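Local coordinates for D-alanyl-D-alanine carboxypeptidase (Penicillin binding protein) family protein (Francisella tularensis subsp. tularensis, PDB 6OSU) that probably removes C-terminal D-alanyl residues from sugar-peptide precursors of the bacterial cell wall, as a serine-type carboxypeptidase of the peptidase S11 family, at residues W40-Y45 with E298-V303; N55-R60 with T175-A180; A285-V290 with A311-E316. All coordinates share one frame; numbering follows the deposited sequence.

In the fold
The three contacts are built around one five-stranded antiparallel sheet of the catalytic domain. Contact 1 pairs two of its inner strands; helix 176-189 of contact 2 covers the face that carries V41 and V303, and helix 310-327 of contact 3 the face that carries T42 and S302. Contacts 1 and 2, centres about 13 Å apart, meet where V41 and V303 pack on A176 and A180. Contacts 1 and 3, centres about 15 Å apart, share neighbouring strands. R60 probably hydrogen-bonds A285 O, joining contacts 2 and 3. In contact 3 the L289 side chain is about 6 Å from that of K278, predicted to bind substrate, and the C288 side chain about 8 Å from that of S64, the predicted acyl-ester serine.

Contact 1: W40-Y45 with E298-V303; sequences WVTMDY and ERFISV
V41 and V303 open a run of antiparallel pairs between two inner strands of the five-stranded sheet in the β-lactamase-like (penicillin-binding) catalytic domain. V41 with V303 and M43 with I301 are hydrogen-bonded pairs, each closed by two N-H...O=C bonds; that from I301 N to M43 O is 2.7 Å and nearly straight (173°). Between and beyond them, T42 with S302 and D44 with F300 are non-hydrogen-bonded pairs, and past the end of the first strand Y45 N still reaches R299 O.

The pattern illustrates how an antiparallel pair gives each face its own chemistry. V41, M43, I301 and V303 look toward helix 176-189, where V41 packs on A176 and A180. T42, D44, F300 and S302 project to the other face, where T42, F300 and S302 touch helix 310-327. There the hydroxyls T42 OG1 and S302 OG share a hydrogen bond of 3.1 Å.

F300 can be followed outward. Its CB lies 3.9 Å from M43 O, and chi1 of -81° sets CG beside the backbone N. Further along the ring, CD1 comes to 3.4 Å from the same M43 O, CE1 rests 3.6 Å from D44 CB, and at the far end CZ meets D44 OD2. That oxygen stands 3.8 Å above one ring face, displaced toward the rim.

D44 and E298 cross at about a right angle, two acidic side chains whose carboxylates come close. Each has other partners: D44 OD1 accepts from T47 N and N330 ND2, while E298 OE1 forms a salt bridge with R46. These may offset part of the repulsion, although the crowding could favour a proton on one carboxylate. The closest point between the two groups is D44 OD2 to E298 OE2, 3.0 Å.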
ATOM      1  N   TRP A  40     -10.963   5.913   6.898  1.00 53.96           N
ATOM      2  CA  TRP A  40     -10.332   4.767   6.256  1.00 51.36           C
ATOM      3  C   TRP A  40     -10.348   4.960   4.747  1.00 51.01           C
ATOM      4  O   TRP A  40     -11.078   5.800   4.215  1.00 52.82           O
ATOM      5  CB  TRP A  40     -11.019   3.444   6.623  1.00 51.94           C
ATOM      6  CG  TRP A  40     -12.323   3.198   5.915  1.00 53.97           C
ATOM      7  CD1 TRP A  40     -12.493   2.782   4.623  1.00 53.88           C
ATOM      8  CD2 TRP A  40     -13.638   3.329   6.468  1.00 56.21           C
ATOM      9  NE1 TRP A  40     -13.830   2.661   4.337  1.00 56.09           N
ATOM     10  CE2 TRP A  40     -14.554   2.988   5.453  1.00 57.20           C
ATOM     11  CE3 TRP A  40     -14.130   3.704   7.721  1.00 57.85           C
ATOM     12  CZ2 TRP A  40     -15.933   3.012   5.652  1.00 58.92           C
ATOM     13  CZ3 TRP A  40     -15.500   3.726   7.916  1.00 60.40           C
ATOM     14  CH2 TRP A  40     -16.385   3.383   6.887  1.00 60.56           C
ATOM     15  N   VAL A  41      -9.537   4.151   4.066  1.00 48.88           N
ATOM     16  CA  VAL A  41      -9.523   4.098   2.608  1.00 48.44           C
ATOM     17  C   VAL A  41      -9.012   2.728   2.185  1.00 47.22           C
ATOM     18  O   VAL A  41      -8.142   2.146   2.838  1.00 47.03           O
ATOM     19  CB  VAL A  41      -8.667   5.231   1.998  1.00 48.38           C
ATOM     20  CG1 VAL A  41      -7.188   4.994   2.261  1.00 46.04           C
ATOM     21  CG2 VAL A  41      -8.938   5.361   0.497  1.00 48.83           C
ATOM     22  N   THR A  42      -9.579   2.203   1.100  1.00 48.22           N
ATOM     23  CA  THR A  42      -9.114   0.970   0.483  1.00 49.72           C
ATOM     24  C   THR A  42      -8.867   1.247  -0.991  1.00 50.50           C
ATOM     25  O   THR A  42      -9.761   1.732  -1.691  1.00 51.56           O
ATOM     26  CB  THR A  42     -10.123  -0.175   0.646  1.00 52.44           C
ATOM     27  OG1 THR A  42     -10.472  -0.320   2.029  1.00 54.75           O
ATOM     28  CG2 THR A  42      -9.525  -1.489   0.144  1.00 51.42           C
ATOM     29  N   MET A  43      -7.661   0.937  -1.455  1.00 50.09           N
ATOM     30  CA  MET A  43      -7.233   1.277  -2.804  1.00 51.46           C
ATOM     31  C   MET A  43      -6.608   0.061  -3.470  1.00 51.00           C
ATOM     32  O   MET A  43      -5.866  -0.693  -2.834  1.00 50.10           O
ATOM     33  CB  MET A  43      -6.233   2.444  -2.771  1.00 51.94           C
ATOM     34  CG  MET A  43      -5.443   2.640  -4.046  1.00 54.06           C
ATOM     35  SD  MET A  43      -4.154   3.890  -3.867  1.00 55.10           S
ATOM     36  CE  MET A  43      -5.145   5.351  -3.559  1.00 55.33           C
ATOM     37  N   ASP A  44      -6.918  -0.132  -4.750  1.00 52.37           N
ATOM     38  CA  ASP A  44      -6.264  -1.168  -5.537  1.00 53.21           C
ATOM     39  C   ASP A  44      -4.887  -0.692  -5.983  1.00 53.19           C
ATOM     40  O   ASP A  44      -4.699   0.472  -6.345  1.00 53.43           O
ATOM     41  CB  ASP A  44      -7.114  -1.550  -6.750  1.00 54.93           C
ATOM     42  CG  ASP A  44      -6.421  -2.554  -7.653  1.00 56.49           C
ATOM     43  OD1 ASP A  44      -5.733  -2.129  -8.604  1.00 57.16           O
ATOM     44  OD2 ASP A  44      -6.544  -3.771  -7.394  1.00 57.06           O
ATOM     45  N   TYR A  45      -3.918  -1.607  -5.954  1.00 53.61           N
ATOM     46  CA  TYR A  45      -2.528  -1.213  -6.151  1.00 52.60           C
ATOM     47  C   TYR A  45      -2.239  -0.882  -7.610  1.00 53.10           C
ATOM     48  O   TYR A  45      -1.606   0.138  -7.910  1.00 54.17           O
ATOM     49  CB  TYR A  45      -1.596  -2.318  -5.653  1.00 52.62           C
ATOM     50  CG  TYR A  45      -0.171  -2.143  -6.119  1.00 52.91           C
ATOM     51  CD1 TYR A  45       0.611  -1.097  -5.645  1.00 51.52           C
ATOM     52  CD2 TYR A  45       0.389  -3.019  -7.040  1.00 54.68           C
ATOM     53  CE1 TYR A  45       1.910  -0.927  -6.077  1.00 53.14           C
ATOM     54  CE2 TYR A  45       1.690  -2.860  -7.475  1.00 55.67           C
ATOM     55  CZ  TYR A  45       2.445  -1.813  -6.990  1.00 55.67           C
ATOM     56  OH  TYR A  45       3.738  -1.651  -7.422  1.00 57.95           O
ATOM     57  N   GLU A 298      -3.832  -9.829  -7.248  1.00 75.31           N
ATOM     58  CA  GLU A 298      -4.648  -8.675  -6.879  1.00 70.34           C
ATOM     59  C   GLU A 298      -4.235  -8.194  -5.488  1.00 64.11           C
ATOM     60  O   GLU A 298      -4.477  -8.877  -4.486  1.00 64.36           O
ATOM     61  CB  GLU A 298      -6.133  -9.033  -6.930  1.00 71.69           C
ATOM     62  CG  GLU A 298      -7.079  -7.863  -6.742  1.00 70.64           C
ATOM     63  CD  GLU A 298      -7.285  -7.057  -8.016  1.00 72.58           C
ATOM     64  OE1 GLU A 298      -6.533  -7.259  -8.995  1.00 74.81           O
ATOM     65  OE2 GLU A 298      -8.207  -6.214  -8.035  1.00 71.67           O
ATOM     66  N   ARG A 299      -3.601  -7.026  -5.432  1.00 58.49           N
ATOM     67  CA  ARG A 299      -3.135  -6.436  -4.186  1.00 54.24           C
ATOM     68  C   ARG A 299      -3.954  -5.197  -3.855  1.00 52.22           C
ATOM     69  O   ARG A 299      -4.196  -4.347  -4.719  1.00 52.00           O
ATOM     70  CB  ARG A 299      -1.653  -6.055  -4.259  1.00 53.05           C
ATOM     71  CG  ARG A 299      -1.208  -5.170  -3.104  1.00 50.71           C
ATOM     72  CD  ARG A 299       0.212  -4.669  -3.263  1.00 52.04           C
ATOM     73  NE  ARG A 299       1.179  -5.760  -3.268  1.00 55.48           N
ATOM     74  CZ  ARG A 299       1.600  -6.390  -2.176  1.00 55.75           C
ATOM     75  NH1 ARG A 299       1.139  -6.043  -0.980  1.00 53.69           N
ATOM     76  NH2 ARG A 299       2.483  -7.373  -2.281  1.00 58.23           N
ATOM     77  N   PHE A 300      -4.370  -5.096  -2.597  1.00 50.61           N
ATOM     78  CA  PHE A 300      -5.091  -3.933  -2.108  1.00 49.60           C
ATOM     79  C   PHE A 300      -4.324  -3.287  -0.967  1.00 48.10           C
ATOM     80  O   PHE A 300      -3.601  -3.954  -0.221  1.00 47.47           O
ATOM     81  CB  PHE A 300      -6.506  -4.300  -1.647  1.00 48.62           C
ATOM     82  CG  PHE A 300      -7.490  -4.421  -2.773  1.00 49.26           C
ATOM     83  CD1 PHE A 300      -8.083  -3.291  -3.312  1.00 48.11           C
ATOM     84  CD2 PHE A 300      -7.815  -5.662  -3.299  1.00 50.59           C
ATOM     85  CE1 PHE A 300      -8.988  -3.395  -4.352  1.00 49.80           C
ATOM     86  CE2 PHE A 300      -8.719  -5.775  -4.338  1.00 52.25           C
ATOM     87  CZ  PHE A 300      -9.308  -4.641  -4.867  1.00 51.69           C
ATOM     88  N   ILE A 301      -4.490  -1.975  -0.840  1.00 47.51           N
ATOM     89  CA  ILE A 301      -3.893  -1.195   0.234  1.00 46.83           C
ATOM     90  C   ILE A 301      -5.019  -0.593   1.061  1.00 47.66           C
ATOM     91  O   ILE A 301      -5.941   0.023   0.511  1.00 49.47           O
ATOM     92  CB  ILE A 301      -2.962  -0.105  -0.325  1.00 46.75           C
ATOM     93  CG1 ILE A 301      -1.749  -0.753  -0.995  1.00 48.54           C
ATOM     94  CG2 ILE A 301      -2.539   0.862   0.774  1.00 45.08           C
ATOM     95  CD1 ILE A 301      -0.993   0.178  -1.922  1.00 49.42           C
ATOM     96  N   SER A 302      -4.959  -0.790   2.372  1.00 46.96           N
ATOM     97  CA  SER A 302      -5.952  -0.258   3.290  1.00 48.90           C
ATOM     98  C   SER A 302      -5.261   0.571   4.358  1.00 47.90           C
ATOM     99  O   SER A 302      -4.207   0.187   4.872  1.00 47.84           O
ATOM    100  CB  SER A 302      -6.764  -1.372   3.954  1.00 53.80           C
ATOM    101  OG  SER A 302      -7.902  -1.705   3.181  1.00 57.88           O
ATOM    102  N   VAL A 303      -5.861   1.715   4.672  1.00 47.30           N
ATOM    103  CA  VAL A 303      -5.448   2.559   5.784  1.00 47.78           C
ATOM    104  C   VAL A 303      -6.655   2.754   6.687  1.00 49.57           C
ATOM    105  O   VAL A 303      -7.735   3.120   6.212  1.00 49.46           O
ATOM    106  CB  VAL A 303      -4.905   3.916   5.303  1.00 47.38           C
ATOM    107  CG1 VAL A 303      -4.484   4.755   6.492  1.00 48.51           C
ATOM    108  CG2 VAL A 303      -3.743   3.713   4.345  1.00 46.59           C
TER

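Contact 2: N55-R60 with T175-A180; sequences NMDVRR and TAHDMA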
ATOM      1  N   ASN A  55     -14.165   9.678   4.993  1.00 61.41           N
ATOM      2  CA  ASN A  55     -13.377  10.797   5.516  1.00 61.57           C
ATOM      3  C   ASN A  55     -11.916  10.700   5.088  1.00 59.89           C
ATOM      4  O   ASN A  55     -11.004  11.074   5.828  1.00 59.42           O
ATOM      5  CB  ASN A  55     -13.489  10.873   7.041  1.00 62.16           C
ATOM      6  CG  ASN A  55     -14.896  11.168   7.510  1.00 64.56           C
ATOM      7  OD1 ASN A  55     -15.565  12.057   6.982  1.00 66.46           O
ATOM      8  ND2 ASN A  55     -15.354  10.419   8.509  1.00 64.65           N
ATOM      9  N   MET A  56     -11.685  10.193   3.873  1.00 59.84           N
ATOM     10  CA  MET A  56     -10.325   9.861   3.459  1.00 58.12           C
ATOM     11  C   MET A  56      -9.420  11.079   3.334  1.00 57.08           C
ATOM     12  O   MET A  56      -8.202  10.905   3.229  1.00 54.81           O
ATOM     13  CB  MET A  56     -10.339   9.096   2.133  1.00 58.85           C
ATOM     14  CG  MET A  56     -10.720   9.932   0.925  1.00 62.25           C
ATOM     15  SD  MET A  56     -10.489   9.034  -0.624  1.00 63.60           S
ATOM     16  CE  MET A  56     -11.103  10.233  -1.805  1.00 65.12           C
ATOM     17  N   ASP A  57      -9.971  12.293   3.360  1.00 59.20           N
ATOM     18  CA  ASP A  57      -9.186  13.514   3.254  1.00 60.81           C
ATOM     19  C   ASP A  57      -9.193  14.340   4.535  1.00 62.51           C
ATOM     20  O   ASP A  57      -8.676  15.461   4.537  1.00 64.30           O
ATOM     21  CB  ASP A  57      -9.686  14.366   2.086  1.00 64.21           C
ATOM     22  CG  ASP A  57      -9.392  13.733   0.743  1.00 65.78           C
ATOM     23  OD1 ASP A  57      -8.285  13.175   0.568  1.00 65.15           O
ATOM     24  OD2 ASP A  57     -10.272  13.789  -0.138  1.00 68.32           O
ATOM     25  N   VAL A  58      -9.761  13.818   5.620  1.00 62.11           N
ATOM     26  CA  VAL A  58      -9.784  14.537   6.890  1.00 63.10           C
ATOM     27  C   VAL A  58      -8.424  14.399   7.558  1.00 60.70           C
ATOM     28  O   VAL A  58      -7.867  13.299   7.647  1.00 57.64           O
ATOM     29  CB  VAL A  58     -10.911  14.013   7.796  1.00 65.11           C
ATOM     30  CG1 VAL A  58     -10.857  14.685   9.162  1.00 67.47           C
ATOM     31  CG2 VAL A  58     -12.268  14.250   7.145  1.00 67.05           C
ATOM     32  N   ARG A  59      -7.883  15.516   8.028  1.00 62.43           N
ATOM     33  CA  ARG A  59      -6.542  15.522   8.594  1.00 61.52           C
ATOM     34  C   ARG A  59      -6.568  14.991  10.024  1.00 61.05           C
ATOM     35  O   ARG A  59      -7.304  15.506  10.873  1.00 63.54           O
ATOM     36  CB  ARG A  59      -5.967  16.933   8.534  1.00 63.49           C
ATOM     37  CG  ARG A  59      -5.687  17.370   7.111  1.00 64.56           C
ATOM     38  CD  ARG A  59      -5.254  18.817   7.006  1.00 68.73           C
ATOM     39  NE  ARG A  59      -4.931  19.150   5.622  1.00 69.78           N
ATOM     40  CZ  ARG A  59      -4.323  20.269   5.241  1.00 71.52           C
ATOM     41  NH1 ARG A  59      -3.965  21.173   6.143  1.00 73.11           N
ATOM     42  NH2 ARG A  59      -4.069  20.478   3.957  1.00 71.45           N
ATOM     43  N   ARG A  60      -5.775  13.954  10.282  1.00 58.27           N
ATOM     44  CA  ARG A  60      -5.630  13.361  11.601  1.00 59.03           C
ATOM     45  C   ARG A  60      -4.149  13.197  11.908  1.00 56.47           C
ATOM     46  O   ARG A  60      -3.291  13.387  11.042  1.00 54.17           O
ATOM     47  CB  ARG A  60      -6.339  12.002  11.701  1.00 59.78           C
ATOM     48  CG  ARG A  60      -7.772  11.984  11.217  1.00 62.41           C
ATOM     49  CD  ARG A  60      -8.463  10.707  11.674  1.00 64.07           C
ATOM     50  NE  ARG A  60      -9.032  10.840  13.016  1.00 68.16           N
ATOM     51  CZ  ARG A  60      -8.433  10.441  14.135  1.00 68.58           C
ATOM     52  NH1 ARG A  60      -7.237   9.874  14.086  1.00 66.04           N
ATOM     53  NH2 ARG A  60      -9.036  10.610  15.304  1.00 72.07           N
ATOM     54  N   THR A 175      -3.545  12.119   6.086  1.00 49.91           N
ATOM     55  CA  THR A 175      -4.875  11.609   5.787  1.00 50.75           C
ATOM     56  C   THR A 175      -4.761  10.160   5.341  1.00 49.44           C
ATOM     57  O   THR A 175      -3.689   9.690   4.951  1.00 46.43           O
ATOM     58  CB  THR A 175      -5.594  12.433   4.699  1.00 51.38           C
ATOM     59  OG1 THR A 175      -4.988  12.186   3.422  1.00 51.01           O
ATOM     60  CG2 THR A 175      -5.531  13.921   5.012  1.00 53.33           C
ATOM     61  N   ALA A 176      -5.888   9.447   5.408  1.00 52.12           N
ATOM     62  CA  ALA A 176      -5.901   8.063   4.949  1.00 52.59           C
ATOM     63  C   ALA A 176      -5.589   7.981   3.462  1.00 52.21           C
ATOM     64  O   ALA A 176      -4.888   7.066   3.018  1.00 52.04           O
ATOM     65  CB  ALA A 176      -7.255   7.417   5.259  1.00 54.05           C
ATOM     66  N   HIS A 177      -6.086   8.941   2.681  1.00 53.95           N
ATOM     67  CA  HIS A 177      -5.782   8.971   1.253  1.00 55.19           C
ATOM     68  C   HIS A 177      -4.298   9.227   1.018  1.00 53.85           C
ATOM     69  O   HIS A 177      -3.664   8.557   0.193  1.00 52.00           O
ATOM     70  CB  HIS A 177      -6.632  10.039   0.563  1.00 58.86           C
ATOM     71  CG  HIS A 177      -6.494  10.058  -0.928  1.00 61.29           C
ATOM     72  ND1 HIS A 177      -6.959  11.100  -1.702  1.00 63.75           N
ATOM     73  CD2 HIS A 177      -5.951   9.164  -1.788  1.00 60.91           C
ATOM     74  CE1 HIS A 177      -6.705  10.848  -2.974  1.00 64.02           C
ATOM     75  NE2 HIS A 177      -6.093   9.680  -3.053  1.00 62.23           N
ATOM     76  N   ASP A 178      -3.724  10.193   1.740  1.00 54.73           N
ATOM     77  CA  ASP A 178      -2.307  10.495   1.569  1.00 55.81           C
ATOM     78  C   ASP A 178      -1.437   9.306   1.953  1.00 54.40           C
ATOM     79  O   ASP A 178      -0.420   9.035   1.303  1.00 52.83           O
ATOM     80  CB  ASP A 178      -1.925  11.720   2.396  1.00 58.91           C
ATOM     81  CG  ASP A 178      -2.187  13.025   1.665  1.00 62.56           C
ATOM     82  OD1 ASP A 178      -2.872  13.003   0.616  1.00 63.34           O
ATOM     83  OD2 ASP A 178      -1.693  14.074   2.134  1.00 64.03           O
ATOM     84  N   MET A 179      -1.821   8.579   3.007  1.00 54.88           N
ATOM     85  CA  MET A 179      -1.029   7.430   3.431  1.00 53.67           C
ATOM     86  C   MET A 179      -1.146   6.272   2.449  1.00 52.15           C
ATOM     87  O   MET A 179      -0.186   5.513   2.273  1.00 50.59           O
ATOM     88  CB  MET A 179      -1.443   6.998   4.836  1.00 54.86           C
ATOM     89  CG  MET A 179      -0.759   7.800   5.931  1.00 56.31           C
ATOM     90  SD  MET A 179       1.009   7.451   5.975  1.00 57.47           S
ATOM     91  CE  MET A 179       1.632   8.904   6.823  1.00 59.25           C
ATOM     92  N   ALA A 180      -2.299   6.127   1.791  1.00 52.27           N
ATOM     93  CA  ALA A 180      -2.425   5.114   0.749  1.00 50.22           C
ATOM     94  C   ALA A 180      -1.583   5.474  -0.468  1.00 49.81           C
ATOM     95  O   ALA A 180      -0.994   4.595  -1.108  1.00 50.64           O
ATOM     96  CB  ALA A 180      -3.893   4.937   0.360  1.00 49.61           C
TER
HETATM   97  O   HOH W   1      -8.229  10.723   6.692  1.00 50.59           O
HETATM   98  O   HOH W   2      -5.484  13.627   1.072  1.00 64.95           O
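The imidazole of H177 meets D57 at its edge: D57 OD1 lies near the ring plane, 3.3 Å from H177 ND1, and accepts a weak hydrogen bond from it. The carboxylate and the ring are turned 45° against each other. M56 runs alongside the same side chain and brings SD obliquely to 4.5 Å from the H177 ring centroid, a sulfur-aromatic contact. M56 CG lies between its own backbone N and carbonyl carbon (chi1 71°), and the chain extends straight beyond it.

H177 N donates to M56 O at 2.9 Å, tying the first turn of the helix to the type I turn from N55 to V58. The helix start is an instance of N-capping: T175 OG1 accepts from D178 N at 2.9 Å. T175 CG2 points to the loop instead and lies 3.5 Å from D57 O, close to V58 O as well. Two waters complete the join. One donates to N55 O and V58 O and accepts from A176 N; the other sits among D57 OD1, T175 OG1 and D178 OD1.

The loop, which follows strand 50-54 and precedes helix 66-79, lies against the N-terminal end of helix 176-189. M56 and H177 both rest on I50 of strand 50-54, while A176 packs against V303 and L305 of strand 298-307.

Contact 3: A285-V290 with A311-E316; sequences AGYCLV and AKRDSE
R313 lays its aliphatic chain over Y287, C288 and L289, and this overlap packs helix 310-327 on the five-stranded sheet of the catalytic domain. The axes of the short helix and strand segments approach to 8.4 Å, at 33° to each other. R313 CG is anti to the backbone N and lies 3.6 Å from L289 CB; before it, R313 CB meets Y287 CB, and after it R313 CD comes to 3.4 Å from C288 O.

Beyond CD the chain bends at chi3 (71°); the R313 and Y287 side chains cross at about a right angle. R313 NH1 reaches the edge of the phenol ring, 4.0 Å from Y287 CD1, with the ring and guanidinium planes 75° apart. Y287 also stacks on H281. The charge of R313 is answered within the helix: R313 NE forms a salt bridge with D314 OD1 at 3.1 Å, approaching from above the carboxylate plane, and R313 NH2 adds weak bonds to both oxygens.

A long basic side chain serves here as both apolar cover and charged tip. C288 and V290 pair through their backbones with G280 and K278 of strand 274-282, which carries the KTG sequence; K278 is predicted to bind substrate. Farther along the strand from Y287, L289 CD2 stands 3.9 Å from D314 OD1 of the helix.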
ATOM      1  N   ALA A 285      -4.021  10.264  17.680  1.00 64.50           N
ATOM      2  CA  ALA A 285      -4.251   9.553  16.432  1.00 62.18           C
ATOM      3  C   ALA A 285      -5.093   8.297  16.591  1.00 62.00           C
ATOM      4  O   ALA A 285      -5.663   7.826  15.601  1.00 59.19           O
ATOM      5  CB  ALA A 285      -2.916   9.169  15.785  1.00 60.00           C
ATOM      6  N   GLY A 286      -5.186   7.748  17.802  1.00 64.16           N
ATOM      7  CA  GLY A 286      -5.811   6.454  17.975  1.00 63.22           C
ATOM      8  C   GLY A 286      -4.928   5.348  17.417  1.00 60.51           C
ATOM      9  O   GLY A 286      -3.757   5.543  17.090  1.00 60.31           O
ATOM     10  N   TYR A 287      -5.518   4.161  17.316  1.00 58.81           N
ATOM     11  CA  TYR A 287      -4.834   3.007  16.747  1.00 56.24           C
ATOM     12  C   TYR A 287      -4.997   3.037  15.234  1.00 56.48           C
ATOM     13  O   TYR A 287      -6.123   3.036  14.729  1.00 58.08           O
ATOM     14  CB  TYR A 287      -5.388   1.707  17.322  1.00 56.14           C
ATOM     15  CG  TYR A 287      -5.067   1.506  18.781  1.00 57.79           C
ATOM     16  CD1 TYR A 287      -3.908   0.851  19.170  1.00 57.06           C
ATOM     17  CD2 TYR A 287      -5.919   1.976  19.774  1.00 60.40           C
ATOM     18  CE1 TYR A 287      -3.605   0.667  20.507  1.00 58.99           C
ATOM     19  CE2 TYR A 287      -5.626   1.796  21.116  1.00 62.11           C
ATOM     20  CZ  TYR A 287      -4.467   1.140  21.476  1.00 61.74           C
ATOM     21  OH  TYR A 287      -4.169   0.956  22.806  1.00 65.19           O
ATOM     22  N   CYS A 288      -3.878   3.061  14.515  1.00 55.78           N
ATOM     23  CA  CYS A 288      -3.881   3.188  13.066  1.00 53.38           C
ATOM     24  C   CYS A 288      -3.126   2.031  12.434  1.00 50.60           C
ATOM     25  O   CYS A 288      -2.219   1.455  13.038  1.00 50.43           O
ATOM     26  CB  CYS A 288      -3.249   4.508  12.623  1.00 54.23           C
ATOM     27  SG  CYS A 288      -3.955   5.948  13.428  1.00 58.09           S
ATOM     28  N   LEU A 289      -3.503   1.702  11.201  1.00 49.20           N
ATOM     29  CA  LEU A 289      -2.847   0.634  10.463  1.00 48.23           C
ATOM     30  C   LEU A 289      -2.871   0.952   8.977  1.00 47.93           C
ATOM     31  O   LEU A 289      -3.937   1.218   8.409  1.00 48.38           O
ATOM     32  CB  LEU A 289      -3.521  -0.717  10.728  1.00 49.09           C
ATOM     33  CG  LEU A 289      -3.010  -1.931   9.946  1.00 48.53           C
ATOM     34  CD1 LEU A 289      -1.509  -2.112  10.126  1.00 47.97           C
ATOM     35  CD2 LEU A 289      -3.759  -3.188  10.369  1.00 48.49           C
ATOM     36  N   VAL A 290      -1.692   0.955   8.364  1.00 46.69           N
ATOM     37  CA  VAL A 290      -1.551   0.852   6.919  1.00 44.75           C
ATOM     38  C   VAL A 290      -1.241  -0.605   6.620  1.00 44.73           C
ATOM     39  O   VAL A 290      -0.240  -1.143   7.107  1.00 45.63           O
ATOM     40  CB  VAL A 290      -0.453   1.783   6.383  1.00 44.15           C
ATOM     41  CG1 VAL A 290      -0.253   1.573   4.889  1.00 43.32           C
ATOM     42  CG2 VAL A 290      -0.789   3.245   6.689  1.00 43.46           C
ATOM     43  N   ALA A 311      -7.469  -4.232  18.738  1.00 65.64           N
ATOM     44  CA  ALA A 311      -8.306  -5.318  18.240  1.00 65.80           C
ATOM     45  C   ALA A 311      -9.269  -4.823  17.168  1.00 64.83           C
ATOM     46  O   ALA A 311      -9.493  -5.507  16.164  1.00 64.39           O
ATOM     47  CB  ALA A 311      -9.072  -5.962  19.397  1.00 68.21           C
ATOM     48  N   LYS A 312      -9.846  -3.635  17.362  1.00 64.73           N
ATOM     49  CA  LYS A 312     -10.698  -3.055  16.330  1.00 64.40           C
ATOM     50  C   LYS A 312      -9.879  -2.618  15.122  1.00 61.78           C
ATOM     51  O   LYS A 312     -10.326  -2.765  13.980  1.00 60.15           O
ATOM     52  CB  LYS A 312     -11.485  -1.876  16.895  1.00 66.78           C
ATOM     53  CG  LYS A 312     -12.761  -2.257  17.620  1.00 70.48           C
ATOM     54  CD  LYS A 312     -13.367  -1.025  18.265  1.00 73.99           C
ATOM     55  CE  LYS A 312     -14.882  -1.082  18.283  1.00 77.52           C
ATOM     56  NZ  LYS A 312     -15.453   0.229  18.702  1.00 79.77           N
ATOM     57  N   ARG A 313      -8.684  -2.072  15.360  1.00 61.73           N
ATOM     58  CA  ARG A 313      -7.784  -1.716  14.265  1.00 60.06           C
ATOM     59  C   ARG A 313      -7.515  -2.911  13.361  1.00 61.16           C
ATOM     60  O   ARG A 313      -7.531  -2.789  12.130  1.00 59.11           O
ATOM     61  CB  ARG A 313      -6.475  -1.174  14.839  1.00 59.27           C
ATOM     62  CG  ARG A 313      -5.353  -0.997  13.832  1.00 57.07           C
ATOM     63  CD  ARG A 313      -4.003  -0.973  14.537  1.00 57.92           C
ATOM     64  NE  ARG A 313      -3.646  -2.295  15.043  1.00 59.34           N
ATOM     65  CZ  ARG A 313      -2.715  -2.523  15.963  1.00 61.18           C
ATOM     66  NH1 ARG A 313      -2.043  -1.512  16.496  1.00 61.32           N
ATOM     67  NH2 ARG A 313      -2.461  -3.765  16.357  1.00 63.26           N
ATOM     68  N   ASP A 314      -7.266  -4.079  13.956  1.00 64.64           N
ATOM     69  CA  ASP A 314      -7.024  -5.282  13.170  1.00 66.07           C
ATOM     70  C   ASP A 314      -8.319  -5.855  12.609  1.00 67.09           C
ATOM     71  O   ASP A 314      -8.348  -6.332  11.469  1.00 67.31           O
ATOM     72  CB  ASP A 314      -6.302  -6.321  14.025  1.00 68.93           C
ATOM     73  CG  ASP A 314      -4.945  -5.840  14.496  1.00 70.95           C
ATOM     74  OD1 ASP A 314      -4.311  -5.051  13.761  1.00 70.09           O
ATOM     75  OD2 ASP A 314      -4.513  -6.243  15.599  1.00 72.94           O
ATOM     76  N   SER A 315      -9.398  -5.808  13.392  1.00 68.21           N
ATOM     77  CA  SER A 315     -10.685  -6.314  12.924  1.00 68.95           C
ATOM     78  C   SER A 315     -11.185  -5.520  11.723  1.00 66.96           C
ATOM     79  O   SER A 315     -11.584  -6.096  10.704  1.00 66.42           O
ATOM     80  CB  SER A 315     -11.704  -6.272  14.065  1.00 71.83           C
ATOM     81  OG  SER A 315     -13.020  -6.506  13.597  1.00 73.66           O
ATOM     82  N   GLU A 316     -11.154  -4.189  11.817  1.00 66.32           N
ATOM     83  CA  GLU A 316     -11.742  -3.362  10.770  1.00 65.41           C
ATOM     84  C   GLU A 316     -10.876  -3.330   9.516  1.00 62.33           C
ATOM     85  O   GLU A 316     -11.406  -3.224   8.403  1.00 60.44           O
ATOM     86  CB  GLU A 316     -11.992  -1.954  11.307  1.00 67.31           C
ATOM     87  CG  GLU A 316     -12.989  -1.928  12.460  1.00 71.44           C
ATOM     88  CD  GLU A 316     -13.140  -0.556  13.082  1.00 74.18           C
ATOM     89  OE1 GLU A 316     -13.112   0.443  12.337  1.00 73.88           O
ATOM     90  OE2 GLU A 316     -13.277  -0.478  14.322  1.00 76.53           O
TER